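Local coordinates for protein titin (PDB 5JDD) that forms part of the elastic I-band filament of muscle, where immunoglobulin domains in tandem probably let the giant molecule stretch and recoil, at residues T105-E111 and Q146-T152; F110-V114 and Y160-C164; T152-A158 and A171-V175; S207-N213 and A245-A251. The contacts are given in a common frame with arbitrary orientation. Numbering follows the deposited sequence.

Contact 1: residues T105-E111 and Q146-T152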
loop_
_atom_site.group_PDB
_atom_site.type_symbol
_atom_site.label_atom_id
_atom_site.label_comp_id
_atom_site.label_asym_id
_atom_site.label_seq_id
_atom_site.Cartn_x
_atom_site.Cartn_y
_atom_site.Cartn_z
ATOM N N THR A 105 1.101 13.236 13.631
ATOM C CA THR A 105 -0.000 12.615 14.394
ATOM C C THR A 105 -1.190 12.148 13.548
ATOM O O THR A 105 -2.014 11.353 14.016
ATOM C CB THR A 105 -0.520 13.448 15.611
ATOM O OG1 THR A 105 -1.408 14.482 15.159
ATOM C CG2 THR A 105 0.638 14.036 16.433
ATOM N N LYS A 106 -1.285 12.618 12.309
ATOM C CA LYS A 106 -2.404 12.206 11.466
ATOM C C LYS A 106 -2.057 10.978 10.625
ATOM O O LYS A 106 -0.910 10.546 10.581
ATOM C CB LYS A 106 -2.894 13.372 10.596
ATOM C CG LYS A 106 -3.428 14.542 11.433
ATOM C CD LYS A 106 -4.042 15.627 10.558
ATOM C CE LYS A 106 -5.358 15.166 9.942
ATOM N NZ LYS A 106 -5.994 16.273 9.145
ATOM N N THR A 107 -3.062 10.417 9.967
ATOM C CA THR A 107 -2.901 9.188 9.208
ATOM C C THR A 107 -2.536 9.494 7.761
ATOM O O THR A 107 -3.108 10.404 7.150
ATOM C CB THR A 107 -4.211 8.390 9.234
ATOM O OG1 THR A 107 -4.538 8.066 10.596
ATOM C CG2 THR A 107 -4.094 7.115 8.419
ATOM N N ALA A 108 -1.577 8.742 7.221
ATOM C CA ALA A 108 -1.191 8.863 5.820
ATOM C C ALA A 108 -1.623 7.608 5.090
ATOM O O ALA A 108 -1.636 6.520 5.655
ATOM C CB ALA A 108 0.314 9.033 5.685
ATOM N N SER A 109 -1.969 7.744 3.821
ATOM C CA SER A 109 -2.288 6.562 3.047
ATOM C C SER A 109 -1.758 6.625 1.624
ATOM O O SER A 109 -1.687 7.681 0.989
ATOM C CB SER A 109 -3.787 6.276 3.069
ATOM O OG SER A 109 -4.518 7.307 2.451
ATOM N N PHE A 110 -1.329 5.459 1.155
ATOM C CA PHE A 110 -0.896 5.284 -0.225
ATOM C C PHE A 110 -1.752 4.219 -0.865
ATOM O O PHE A 110 -2.125 3.244 -0.211
ATOM C CB PHE A 110 0.565 4.817 -0.291
ATOM C CG PHE A 110 1.548 5.867 0.110
ATOM C CD1 PHE A 110 1.905 6.873 -0.779
ATOM C CD2 PHE A 110 2.110 5.858 1.374
ATOM C CE1 PHE A 110 2.806 7.866 -0.409
ATOM C CE2 PHE A 110 3.015 6.844 1.759
ATOM C CZ PHE A 110 3.366 7.851 0.868
ATOM N N GLU A 111 -2.055 4.384 -2.147
ATOM C CA GLU A 111 -2.783 3.359 -2.875
ATOM C C GLU A 111 -2.264 3.242 -4.285
ATOM O O GLU A 111 -1.953 4.240 -4.931
ATOM C CB GLU A 111 -4.271 3.689 -2.981
ATOM C CG GLU A 111 -5.001 3.966 -1.699
ATOM C CD GLU A 111 -6.324 4.643 -1.974
ATOM O OE1 GLU A 111 -6.998 4.241 -2.948
ATOM O OE2 GLU A 111 -6.671 5.590 -1.236
ATOM N N GLN A 146 -3.399 -0.944 -0.722
ATOM C CA GLN A 146 -3.295 0.235 0.125
ATOM C C GLN A 146 -2.352 0.023 1.308
ATOM O O GLN A 146 -2.303 -1.061 1.902
ATOM C CB GLN A 146 -4.689 0.639 0.621
ATOM C CG GLN A 146 -4.724 1.913 1.441
ATOM C CD GLN A 146 -6.120 2.244 1.931
ATOM O OE1 GLN A 146 -6.944 1.353 2.144
ATOM N NE2 GLN A 146 -6.392 3.527 2.113
ATOM N N LEU A 147 -1.614 1.081 1.640
ATOM C CA LEU A 147 -0.778 1.140 2.837
ATOM C C LEU A 147 -1.267 2.316 3.659
ATOM O O LEU A 147 -1.282 3.455 3.186
ATOM C CB LEU A 147 0.694 1.344 2.476
ATOM C CG LEU A 147 1.648 1.555 3.665
ATOM C CD1 LEU A 147 1.738 0.287 4.497
ATOM C CD2 LEU A 147 3.036 1.951 3.189
ATOM N N ILE A 148 -1.698 2.037 4.885
ATOM C CA ILE A 148 -2.145 3.084 5.794
ATOM C C ILE A 148 -1.140 3.213 6.934
ATOM O O ILE A 148 -0.792 2.219 7.584
ATOM C CB ILE A 148 -3.538 2.778 6.334
ATOM C CG1 ILE A 148 -4.530 2.713 5.170
ATOM C CG2 ILE A 148 -3.972 3.830 7.339
ATOM C CD1 ILE A 148 -5.747 1.878 5.457
ATOM N N ILE A 149 -0.639 4.430 7.130
ATOM C CA ILE A 149 0.372 4.697 8.151
ATOM C C ILE A 149 -0.244 5.533 9.255
ATOM O O ILE A 149 -0.604 6.692 9.046
ATOM C CB ILE A 149 1.593 5.425 7.558
ATOM C CG1 ILE A 149 2.151 4.645 6.367
ATOM C CG2 ILE A 149 2.686 5.592 8.604
ATOM C CD1 ILE A 149 3.262 5.373 5.643
ATOM N N MET A 150 -0.360 4.939 10.438
ATOM C CA MET A 150 -1.014 5.602 11.562
ATOM C C MET A 150 -0.063 6.482 12.356
ATOM O O MET A 150 1.138 6.230 12.401
ATOM C CB MET A 150 -1.597 4.557 12.523
ATOM C CG MET A 150 -2.489 3.507 11.891
ATOM S SD MET A 150 -3.932 4.221 11.102
ATOM C CE MET A 150 -4.692 5.062 12.490
ATOM N N ASN A 151 -0.623 7.514 12.979
ATOM C CA ASN A 151 0.103 8.339 13.946
ATOM C C ASN A 151 1.468 8.776 13.427
ATOM O O ASN A 151 2.504 8.483 14.028
ATOM C CB ASN A 151 0.252 7.594 15.278
ATOM C CG ASN A 151 0.794 8.482 16.386
ATOM O OD1 ASN A 151 0.660 9.709 16.339
ATOM N ND2 ASN A 151 1.420 7.866 17.382
ATOM N N THR A 152 1.466 9.480 12.301
ATOM C CA THR A 152 2.722 9.818 11.638
ATOM C C THR A 152 3.636 10.691 12.485
ATOM O O THR A 152 3.192 11.523 13.289
ATOM C CB THR A 152 2.515 10.505 10.280
ATOM O OG1 THR A 152 1.706 11.675 10.451
ATOM C CG2 THR A 152 1.858 9.540 9.282
HETATM O O HOH W 1 -3.229 8.528 13.041
HETATM O O HOH W 2 -2.193 10.185 16.506
#
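Two antiparallel strands show how one such pair can send alternate side chains into and out of a domain. At its loop end, Thr105 N donates to Thr152 O over 2.7 Å, while Thr105 OG1 bonds with Ser207 of the following domain; one water joins Thr105 O to Asn151 OD1. Lys106 O then accepts from Thr152 N (3.1 Å) and from Thr152 OG1 (2.9 Å). A second water ties Thr107 OG1 to Asn151 N and Thr105 O. From Ala108 regular pairing begins, with Ala108 N to Ile149 O at 2.9 Å and Ile149 N to Ala108 O at 2.7 Å. These are the B and E strands of the I-set immunoglobulin sandwich, and the ladder lies in the middle of a four-stranded sheet. Ser109 faces outward beside Ile148. Phe110 turns inward, its N bonding Leu147 O and its O receiving Leu147 N, both 2.9 Å, and Ile149 CD1 meets the ring edge at Phe110 CE2 (4.2 Å). Glu111, outward again, lays CG against Gln146 CG at 3.8 Å.

Contact 2: residues F110-V114 and Y160-C164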
loop_
_atom_site.group_PDB
_atom_site.type_symbol
_atom_site.label_atom_id
_atom_site.label_comp_id
_atom_site.label_asym_id
_atom_site.label_seq_id
_atom_site.Cartn_x
_atom_site.Cartn_y
_atom_site.Cartn_z
ATOM N N PHE A 110 -1.329 5.459 1.155
ATOM C CA PHE A 110 -0.896 5.284 -0.225
ATOM C C PHE A 110 -1.752 4.219 -0.865
ATOM O O PHE A 110 -2.125 3.244 -0.211
ATOM C CB PHE A 110 0.565 4.817 -0.291
ATOM C CG PHE A 110 1.548 5.867 0.110
ATOM C CD1 PHE A 110 1.905 6.873 -0.779
ATOM C CD2 PHE A 110 2.110 5.858 1.374
ATOM C CE1 PHE A 110 2.806 7.866 -0.409
ATOM C CE2 PHE A 110 3.015 6.844 1.759
ATOM C CZ PHE A 110 3.366 7.851 0.868
ATOM N N GLU A 111 -2.055 4.384 -2.147
ATOM C CA GLU A 111 -2.783 3.359 -2.875
ATOM C C GLU A 111 -2.264 3.242 -4.285
ATOM O O GLU A 111 -1.953 4.240 -4.931
ATOM C CB GLU A 111 -4.271 3.689 -2.981
ATOM C CG GLU A 111 -5.001 3.966 -1.699
ATOM C CD GLU A 111 -6.324 4.643 -1.974
ATOM O OE1 GLU A 111 -6.998 4.241 -2.948
ATOM O OE2 GLU A 111 -6.671 5.590 -1.236
ATOM N N CYS A 112 -2.234 2.015 -4.780
ATOM C CA CYS A 112 -2.027 1.799 -6.203
ATOM C C CYS A 112 -3.004 0.752 -6.705
ATOM O O CYS A 112 -3.679 0.084 -5.912
ATOM C CB CYS A 112 -0.584 1.371 -6.497
ATOM S SG CYS A 112 -0.107 -0.268 -5.852
ATOM N N GLU A 113 -3.078 0.597 -8.020
ATOM C CA GLU A 113 -3.893 -0.452 -8.618
ATOM C C GLU A 113 -2.991 -1.282 -9.504
ATOM O O GLU A 113 -2.066 -0.747 -10.125
ATOM C CB GLU A 113 -5.090 0.125 -9.391
ATOM C CG GLU A 113 -6.085 0.835 -8.461
ATOM C CD GLU A 113 -7.240 1.551 -9.156
ATOM O OE1 GLU A 113 -7.547 1.268 -10.337
ATOM O OE2 GLU A 113 -7.861 2.410 -8.487
ATOM N N VAL A 114 -3.236 -2.586 -9.509
ATOM C CA VAL A 114 -2.434 -3.528 -10.261
ATOM C C VAL A 114 -3.282 -4.248 -11.313
ATOM O O VAL A 114 -4.511 -4.167 -11.308
ATOM C CB VAL A 114 -1.709 -4.536 -9.323
ATOM C CG1 VAL A 114 -0.826 -3.786 -8.316
ATOM C CG2 VAL A 114 -2.715 -5.422 -8.602
ATOM N N TYR A 160 8.093 5.274 -0.192
ATOM C CA TYR A 160 7.366 4.018 -0.058
ATOM C C TYR A 160 7.148 3.402 -1.423
ATOM O O TYR A 160 6.844 4.098 -2.388
ATOM C CB TYR A 160 6.041 4.252 0.679
ATOM C CG TYR A 160 6.262 4.639 2.120
ATOM C CD1 TYR A 160 6.305 3.674 3.117
ATOM C CD2 TYR A 160 6.448 5.965 2.483
ATOM C CE1 TYR A 160 6.528 4.018 4.439
ATOM C CE2 TYR A 160 6.666 6.325 3.808
ATOM C CZ TYR A 160 6.710 5.341 4.773
ATOM O OH TYR A 160 6.925 5.673 6.082
ATOM N N THR A 161 7.299 2.087 -1.501
ATOM C CA THR A 161 7.257 1.396 -2.778
ATOM C C THR A 161 6.314 0.207 -2.697
ATOM O O THR A 161 6.318 -0.509 -1.703
ATOM C CB THR A 161 8.663 0.857 -3.127
ATOM O OG1 THR A 161 9.593 1.945 -3.221
ATOM C CG2 THR A 161 8.651 0.086 -4.441
ATOM N N PHE A 162 5.502 0.009 -3.736
ATOM C CA PHE A 162 4.776 -1.242 -3.911
ATOM C C PHE A 162 5.427 -2.045 -5.031
ATOM O O PHE A 162 5.665 -1.520 -6.120
ATOM C CB PHE A 162 3.300 -1.008 -4.254
ATOM C CG PHE A 162 2.502 -2.277 -4.276
ATOM C CD1 PHE A 162 2.312 -2.976 -5.457
ATOM C CD2 PHE A 162 2.011 -2.816 -3.103
ATOM C CE1 PHE A 162 1.604 -4.173 -5.477
ATOM C CE2 PHE A 162 1.303 -4.007 -3.107
ATOM C CZ PHE A 162 1.093 -4.699 -4.301
ATOM N N VAL A 163 5.740 -3.312 -4.754
ATOM C CA VAL A 163 6.318 -4.207 -5.758
ATOM C C VAL A 163 5.244 -5.111 -6.349
ATOM O O VAL A 163 4.542 -5.819 -5.624
ATOM C CB VAL A 163 7.434 -5.077 -5.165
ATOM C CG1 VAL A 163 8.053 -5.957 -6.248
ATOM C CG2 VAL A 163 8.506 -4.198 -4.518
ATOM N N CYS A 164 5.137 -5.082 -7.675
ATOM C CA CYS A 164 4.121 -5.834 -8.395
ATOM C C CYS A 164 4.801 -6.644 -9.491
ATOM O O CYS A 164 5.095 -6.121 -10.578
ATOM C CB CYS A 164 3.128 -4.842 -9.003
ATOM S SG CYS A 164 1.847 -5.544 -10.043
#
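The core of an immunoglobulin sandwich is built where the B strand of one sheet faces the F strand of the other. Here residues 110-114 and 160-164 run nearly parallel, at 20° with axes 8.8 Å apart, too far for backbone pairing, so side chains alone fill the gap. Alternation sends Phe110, Cys112 and Val114 inward to meet Tyr160, Phe162 and Cys164. Phe110 CE2 touches Tyr160 CD2 at 3.6 Å, the rings inclined by 32°, with Tyr160 CB over one face of Phe110. In the middle, Cys112 SG lies 4.1 Å from the centroid of the Phe162 ring, an oblique sulfur-aromatic contact; Trp123 meets Phe162 edge-to-face. Val114 CG1 closes the row against Phe162 CE1 (3.8 Å) and Cys164 SG (3.6 Å). Cys112 SG and Cys164 SG stay 7.0 Å apart. Tyr160 OH bonds back to Asp156 O, four residues earlier, as in a tyrosine corner. Cys112 and Phe162 occupy the positions of the B-F disulfide of immunoglobulin domains, with sulfur-aromatic packing in place of the covalent bridge.

Contact 3: residues T152-A158 and A171-V175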
loop_
_atom_site.group_PDB
_atom_site.type_symbol
_atom_site.label_atom_id
_atom_site.label_comp_id
_atom_site.label_asym_id
_atom_site.label_seq_id
_atom_site.Cartn_x
_atom_site.Cartn_y
_atom_site.Cartn_z
ATOM N N THR A 152 1.466 9.480 12.301
ATOM C CA THR A 152 2.722 9.818 11.638
ATOM C C THR A 152 3.636 10.691 12.485
ATOM O O THR A 152 3.192 11.523 13.289
ATOM C CB THR A 152 2.515 10.505 10.280
ATOM O OG1 THR A 152 1.706 11.675 10.451
ATOM C CG2 THR A 152 1.858 9.540 9.282
ATOM N N SER A 153 4.931 10.482 12.287
ATOM C CA SER A 153 5.950 11.333 12.886
ATOM C C SER A 153 7.027 11.588 11.845
ATOM O O SER A 153 6.992 11.002 10.754
ATOM C CB SER A 153 6.539 10.654 14.121
ATOM O OG SER A 153 7.281 9.506 13.747
ATOM N N THR A 154 7.982 12.454 12.177
ATOM C CA THR A 154 9.092 12.783 11.281
ATOM C C THR A 154 9.762 11.545 10.699
ATOM O O THR A 154 10.110 11.509 9.516
ATOM C CB THR A 154 10.169 13.626 12.009
ATOM O OG1 THR A 154 9.622 14.900 12.347
ATOM C CG2 THR A 154 11.382 13.836 11.122
ATOM N N GLU A 155 9.919 10.522 11.528
ATOM C CA GLU A 155 10.581 9.291 11.124
ATOM C C GLU A 155 9.869 8.568 9.991
ATOM O O GLU A 155 10.475 7.742 9.318
ATOM C CB GLU A 155 10.708 8.345 12.322
ATOM C CG GLU A 155 11.698 8.780 13.401
ATOM C CD GLU A 155 11.125 9.778 14.395
ATOM O OE1 GLU A 155 9.918 10.108 14.322
ATOM O OE2 GLU A 155 11.889 10.238 15.268
ATOM N N ASP A 156 8.588 8.857 9.790
ATOM C CA ASP A 156 7.832 8.188 8.729
ATOM C C ASP A 156 8.047 8.831 7.364
ATOM O O ASP A 156 7.675 8.258 6.344
ATOM C CB ASP A 156 6.332 8.154 9.058
ATOM C CG ASP A 156 6.028 7.387 10.329
ATOM O OD1 ASP A 156 6.608 6.293 10.528
ATOM O OD2 ASP A 156 5.219 7.880 11.146
ATOM N N SER A 157 8.633 10.022 7.333
ATOM C CA SER A 157 8.956 10.652 6.054
ATOM C C SER A 157 9.985 9.783 5.335
ATOM O O SER A 157 11.077 9.539 5.858
ATOM C CB SER A 157 9.515 12.064 6.254
ATOM O OG SER A 157 8.588 12.887 6.948
ATOM N N ALA A 158 9.625 9.318 4.143
ATOM C CA ALA A 158 10.410 8.323 3.428
ATOM C C ALA A 158 9.815 8.083 2.060
ATOM O O ALA A 158 8.762 8.634 1.714
ATOM C CB ALA A 158 10.423 7.009 4.209
ATOM N N ALA A 171 6.291 6.436 -4.076
ATOM C CA ALA A 171 5.880 7.802 -3.784
ATOM C C ALA A 171 6.448 8.191 -2.438
ATOM O O ALA A 171 6.823 7.326 -1.644
ATOM C CB ALA A 171 4.347 7.936 -3.790
ATOM N N THR A 172 6.500 9.488 -2.164
ATOM C CA THR A 172 7.069 9.964 -0.910
ATOM C C THR A 172 6.021 10.487 0.053
ATOM O O THR A 172 4.996 11.044 -0.354
ATOM C CB THR A 172 8.084 11.088 -1.130
ATOM O OG1 THR A 172 7.428 12.222 -1.715
ATOM C CG2 THR A 172 9.202 10.609 -2.030
ATOM N N LEU A 173 6.292 10.291 1.335
ATOM C CA LEU A 173 5.534 10.892 2.422
ATOM C C LEU A 173 6.420 11.940 3.070
ATOM O O LEU A 173 7.581 11.668 3.413
ATOM C CB LEU A 173 5.164 9.840 3.467
ATOM C CG LEU A 173 4.592 10.391 4.781
ATOM C CD1 LEU A 173 3.294 11.131 4.547
ATOM C CD2 LEU A 173 4.364 9.256 5.759
ATOM N N THR A 174 5.881 13.144 3.216
ATOM C CA THR A 174 6.512 14.189 3.997
ATOM C C THR A 174 5.609 14.516 5.182
ATOM O O THR A 174 4.497 14.988 4.996
ATOM C CB THR A 174 6.717 15.452 3.153
ATOM O OG1 THR A 174 7.468 15.122 1.971
ATOM C CG2 THR A 174 7.447 16.516 3.950
ATOM N N VAL A 175 6.074 14.230 6.390
ATOM C CA VAL A 175 5.308 14.514 7.600
ATOM C C VAL A 175 5.630 15.929 8.081
ATOM O O VAL A 175 6.784 16.250 8.366
ATOM C CB VAL A 175 5.604 13.481 8.688
ATOM C CG1 VAL A 175 4.780 13.776 9.944
ATOM C CG2 VAL A 175 5.280 12.093 8.169
HETATM O O HOH W 3 9.269 15.069 8.418
#
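A serine hydroxyl carries on where a strand pairing stops: Ser157 OG accepts Val175 N at 2.9 Å, and a water links the same Ser157 OG to Val175 O. One residue on, Leu173 N donates to Ala158 O at 3.0 Å, while the return bond from Ala158 N to Leu173 O is longer and bent, 3.2 Å at 141°. The turn itself is short and firmly bonded. Ser153 N donates to Asp156 OD2 (2.9 Å) and Asp156 N to Ser153 O (2.8 Å), bracing a single 3-10 turn at 154-156; Lys135 forms a salt bridge with Asp156. This is the E-F loop of the I-set immunoglobulin domain, which crosses from one sheet to the other and here leans on the G strand. Packing centres on Leu173 and Val175. Leu173 CD2 sits 3.5 Å from Asp156 O and 4.3 Å from Thr152 CG2, toward the interior where Ala108 and Phe110 also lie against Leu173. Val175, pointing at the turn, places CG2 3.3 Å from Ser153 O and CG1 3.8 Å from Thr152 OG1.

Contact 4: residues S207-N213 and A245-A251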
loop_
_atom_site.group_PDB
_atom_site.type_symbol
_atom_site.label_atom_id
_atom_site.label_comp_id
_atom_site.label_asym_id
_atom_site.label_seq_id
_atom_site.Cartn_x
_atom_site.Cartn_y
_atom_site.Cartn_z
ATOM N N SER A 207 -3.472 14.996 17.262
ATOM C CA SER A 207 -3.529 14.459 18.611
ATOM C C SER A 207 -2.756 15.369 19.552
ATOM O O SER A 207 -1.770 16.009 19.160
ATOM C CB SER A 207 -2.959 13.045 18.660
ATOM O OG SER A 207 -3.774 12.157 17.913
ATOM N N TYR A 208 -3.194 15.424 20.798
ATOM C CA TYR A 208 -2.586 16.327 21.760
ATOM C C TYR A 208 -2.715 15.788 23.174
ATOM O O TYR A 208 -3.462 14.841 23.434
ATOM C CB TYR A 208 -3.277 17.696 21.696
ATOM C CG TYR A 208 -4.709 17.650 22.197
ATOM C CD1 TYR A 208 -4.998 17.879 23.536
ATOM C CD2 TYR A 208 -5.769 17.357 21.334
ATOM C CE1 TYR A 208 -6.294 17.820 24.007
ATOM C CE2 TYR A 208 -7.079 17.306 21.803
ATOM C CZ TYR A 208 -7.328 17.541 23.141
ATOM O OH TYR A 208 -8.607 17.499 23.666
ATOM N N LYS A 209 -2.002 16.431 24.093
ATOM C CA LYS A 209 -2.223 16.218 25.518
ATOM C C LYS A 209 -1.911 17.500 26.272
ATOM O O LYS A 209 -1.289 18.430 25.739
ATOM C CB LYS A 209 -1.367 15.072 26.054
ATOM C CG LYS A 209 0.108 15.353 25.998
ATOM C CD LYS A 209 0.916 14.085 26.252
ATOM C CE LYS A 209 2.397 14.358 26.032
ATOM N NZ LYS A 209 3.224 13.128 26.206
ATOM N N TRP A 210 -2.366 17.556 27.510
ATOM C CA TRP A 210 -2.060 18.673 28.388
ATOM C C TRP A 210 -1.296 18.172 29.591
ATOM O O TRP A 210 -1.578 17.077 30.102
ATOM C CB TRP A 210 -3.349 19.324 28.879
ATOM C CG TRP A 210 -4.154 20.027 27.817
ATOM C CD1 TRP A 210 -5.046 19.458 26.944
ATOM C CD2 TRP A 210 -4.166 21.435 27.541
ATOM N NE1 TRP A 210 -5.602 20.431 26.136
ATOM C CE2 TRP A 210 -5.084 21.650 26.492
ATOM C CE3 TRP A 210 -3.491 22.536 28.086
ATOM C CZ2 TRP A 210 -5.341 22.926 25.966
ATOM C CZ3 TRP A 210 -3.750 23.808 27.562
ATOM C CH2 TRP A 210 -4.672 23.988 26.519
ATOM N N LEU A 211 -0.327 18.965 30.039
ATOM C CA LEU A 211 0.459 18.627 31.218
ATOM C C LEU A 211 0.276 19.678 32.288
ATOM O O LEU A 211 0.135 20.877 31.990
ATOM C CB LEU A 211 1.952 18.572 30.875
ATOM C CG LEU A 211 2.374 17.840 29.595
ATOM C CD1 LEU A 211 3.891 17.936 29.393
ATOM C CD2 LEU A 211 1.933 16.381 29.627
ATOM N N LYS A 212 0.312 19.226 33.539
ATOM C CA LYS A 212 0.352 20.097 34.710
ATOM C C LYS A 212 1.687 19.832 35.388
ATOM O O LYS A 212 1.936 18.716 35.851
ATOM C CB LYS A 212 -0.808 19.776 35.654
ATOM C CG LYS A 212 -0.793 20.582 36.960
ATOM C CD LYS A 212 -1.884 20.106 37.890
ATOM C CE LYS A 212 -1.923 20.940 39.167
ATOM N NZ LYS A 212 -3.000 20.392 40.054
ATOM N N ASN A 213 2.548 20.844 35.421
ATOM C CA ASN A 213 3.930 20.659 35.870
ATOM C C ASN A 213 4.580 19.411 35.262
ATOM O O ASN A 213 5.223 18.628 35.960
ATOM C CB ASN A 213 4.011 20.639 37.402
ATOM C CG ASN A 213 3.532 21.925 38.023
ATOM O OD1 ASN A 213 3.679 22.998 37.438
ATOM N ND2 ASN A 213 2.955 21.827 39.219
ATOM N N ALA A 245 -0.159 26.337 38.907
ATOM C CA ALA A 245 0.835 25.457 38.308
ATOM C C ALA A 245 1.157 25.944 36.914
ATOM O O ALA A 245 0.523 26.877 36.406
ATOM C CB ALA A 245 0.279 24.027 38.238
ATOM N N ASP A 246 2.128 25.297 36.284
ATOM C CA ASP A 246 2.436 25.575 34.891
ATOM C C ASP A 246 1.748 24.533 34.022
ATOM O O ASP A 246 1.853 23.326 34.279
ATOM C CB ASP A 246 3.941 25.523 34.632
ATOM C CG ASP A 246 4.707 26.572 35.394
ATOM O OD1 ASP A 246 4.121 27.621 35.735
ATOM O OD2 ASP A 246 5.905 26.333 35.655
ATOM N N TYR A 247 1.055 24.996 32.988
ATOM C CA TYR A 247 0.321 24.104 32.109
ATOM C C TYR A 247 0.928 24.113 30.725
ATOM O O TYR A 247 1.314 25.174 30.218
ATOM C CB TYR A 247 -1.154 24.512 32.073
ATOM C CG TYR A 247 -1.829 24.245 33.388
ATOM C CD1 TYR A 247 -1.759 25.161 34.437
ATOM C CD2 TYR A 247 -2.493 23.049 33.606
ATOM C CE1 TYR A 247 -2.357 24.891 35.670
ATOM C CE2 TYR A 247 -3.117 22.784 34.827
ATOM C CZ TYR A 247 -3.030 23.705 35.854
ATOM O OH TYR A 247 -3.625 23.434 37.067
ATOM N N THR A 248 1.025 22.925 30.121
ATOM C CA THR A 248 1.642 22.791 28.810
ATOM C C THR A 248 0.711 22.048 27.862
ATOM O O THR A 248 0.196 20.975 28.184
ATOM C CB THR A 248 2.973 22.021 28.884
ATOM O OG1 THR A 248 3.861 22.681 29.797
ATOM C CG2 THR A 248 3.633 21.943 27.509
ATOM N N PHE A 249 0.493 22.632 26.691
ATOM C CA PHE A 249 -0.186 21.942 25.613
ATOM C C PHE A 249 0.888 21.315 24.744
ATOM O O PHE A 249 1.869 21.988 24.392
ATOM C CB PHE A 249 -1.021 22.938 24.807
ATOM C CG PHE A 249 -1.592 22.367 23.542
ATOM C CD1 PHE A 249 -2.794 21.669 23.558
ATOM C CD2 PHE A 249 -0.940 22.553 22.334
ATOM C CE1 PHE A 249 -3.332 21.155 22.377
ATOM C CE2 PHE A 249 -1.463 22.033 21.157
ATOM C CZ PHE A 249 -2.667 21.335 21.179
ATOM N N VAL A 250 0.709 20.039 24.405
ATOM C CA VAL A 250 1.665 19.315 23.573
ATOM C C VAL A 250 0.970 18.678 22.383
ATOM O O VAL A 250 0.008 17.942 22.552
ATOM C CB VAL A 250 2.345 18.180 24.355
ATOM C CG1 VAL A 250 3.326 17.420 23.457
ATOM C CG2 VAL A 250 3.049 18.715 25.589
ATOM N N ALA A 251 1.459 18.948 21.177
ATOM C CA ALA A 251 0.940 18.278 19.988
ATOM C C ALA A 251 2.080 18.028 19.030
ATOM O O ALA A 251 2.677 18.982 18.527
ATOM C CB ALA A 251 -0.126 19.121 19.314
HETATM O O HOH W 4 -5.093 21.511 38.193
#
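An aromatic cluster of Tyr208, Trp210 and Phe249 forms the apolar centre. Phe249 presents its edge to the face of the Trp210 six-membered ring, centroids 5.3 Å apart and planes at 68°, and a CH-pi contact places Phe249 CB 4.1 Å from the centroid of that ring. Tyr208 CB comes within 3.5 Å of Phe249 CE1; the two rings are near parallel but slid apart, barely overlapping. Leu211 CD1 and Val250 CG2 meet at 4.0 Å on the opposite face of the sheet. Between the two faces runs an antiparallel ladder: Lys209 pairs with Val250 through two bonds of 2.9 Å (N to O each way), then Leu211 N donates to Thr248 O (2.8 Å) and Thr248 N to Leu211 O (2.9 Å). At the far end Asn213 N donates to Asp246 O at 2.8 Å and Asn213 OD1 accepts Asp246 N at 3.0 Å. Tyr247 OH bonds to Asp243 O, Lys212 NZ to Gly242 O, and a water bridges the two side chains. A C-strand tryptophan buried between the sheets, here against Phe249 of the F strand, is a hallmark of the immunoglobulin fold.

In the fold
The four contacts sample different levels of one architecture. Contact 2 is wholly buried, joins the two sheets of the middle domain and has no hydrogen bond between its two segments, whereas contacts 1 and 4 are ladders within single sheets, each with a sheltered and a more open face. Contact 3 lies at the end of the sandwich, mixing side-chain and backbone bonds around a turn. Strand 108-114 serves contacts 1 and 2, and its Phe110 also packs against Ala171 and Leu173 of contact 3, while Thr152 is common to contacts 1 and 3. Contact 4 belongs to the next domain, yet Thr105 OG1 of contact 1 reaches Ser207 N at 3.0 Å, a polar link between neighbouring domains.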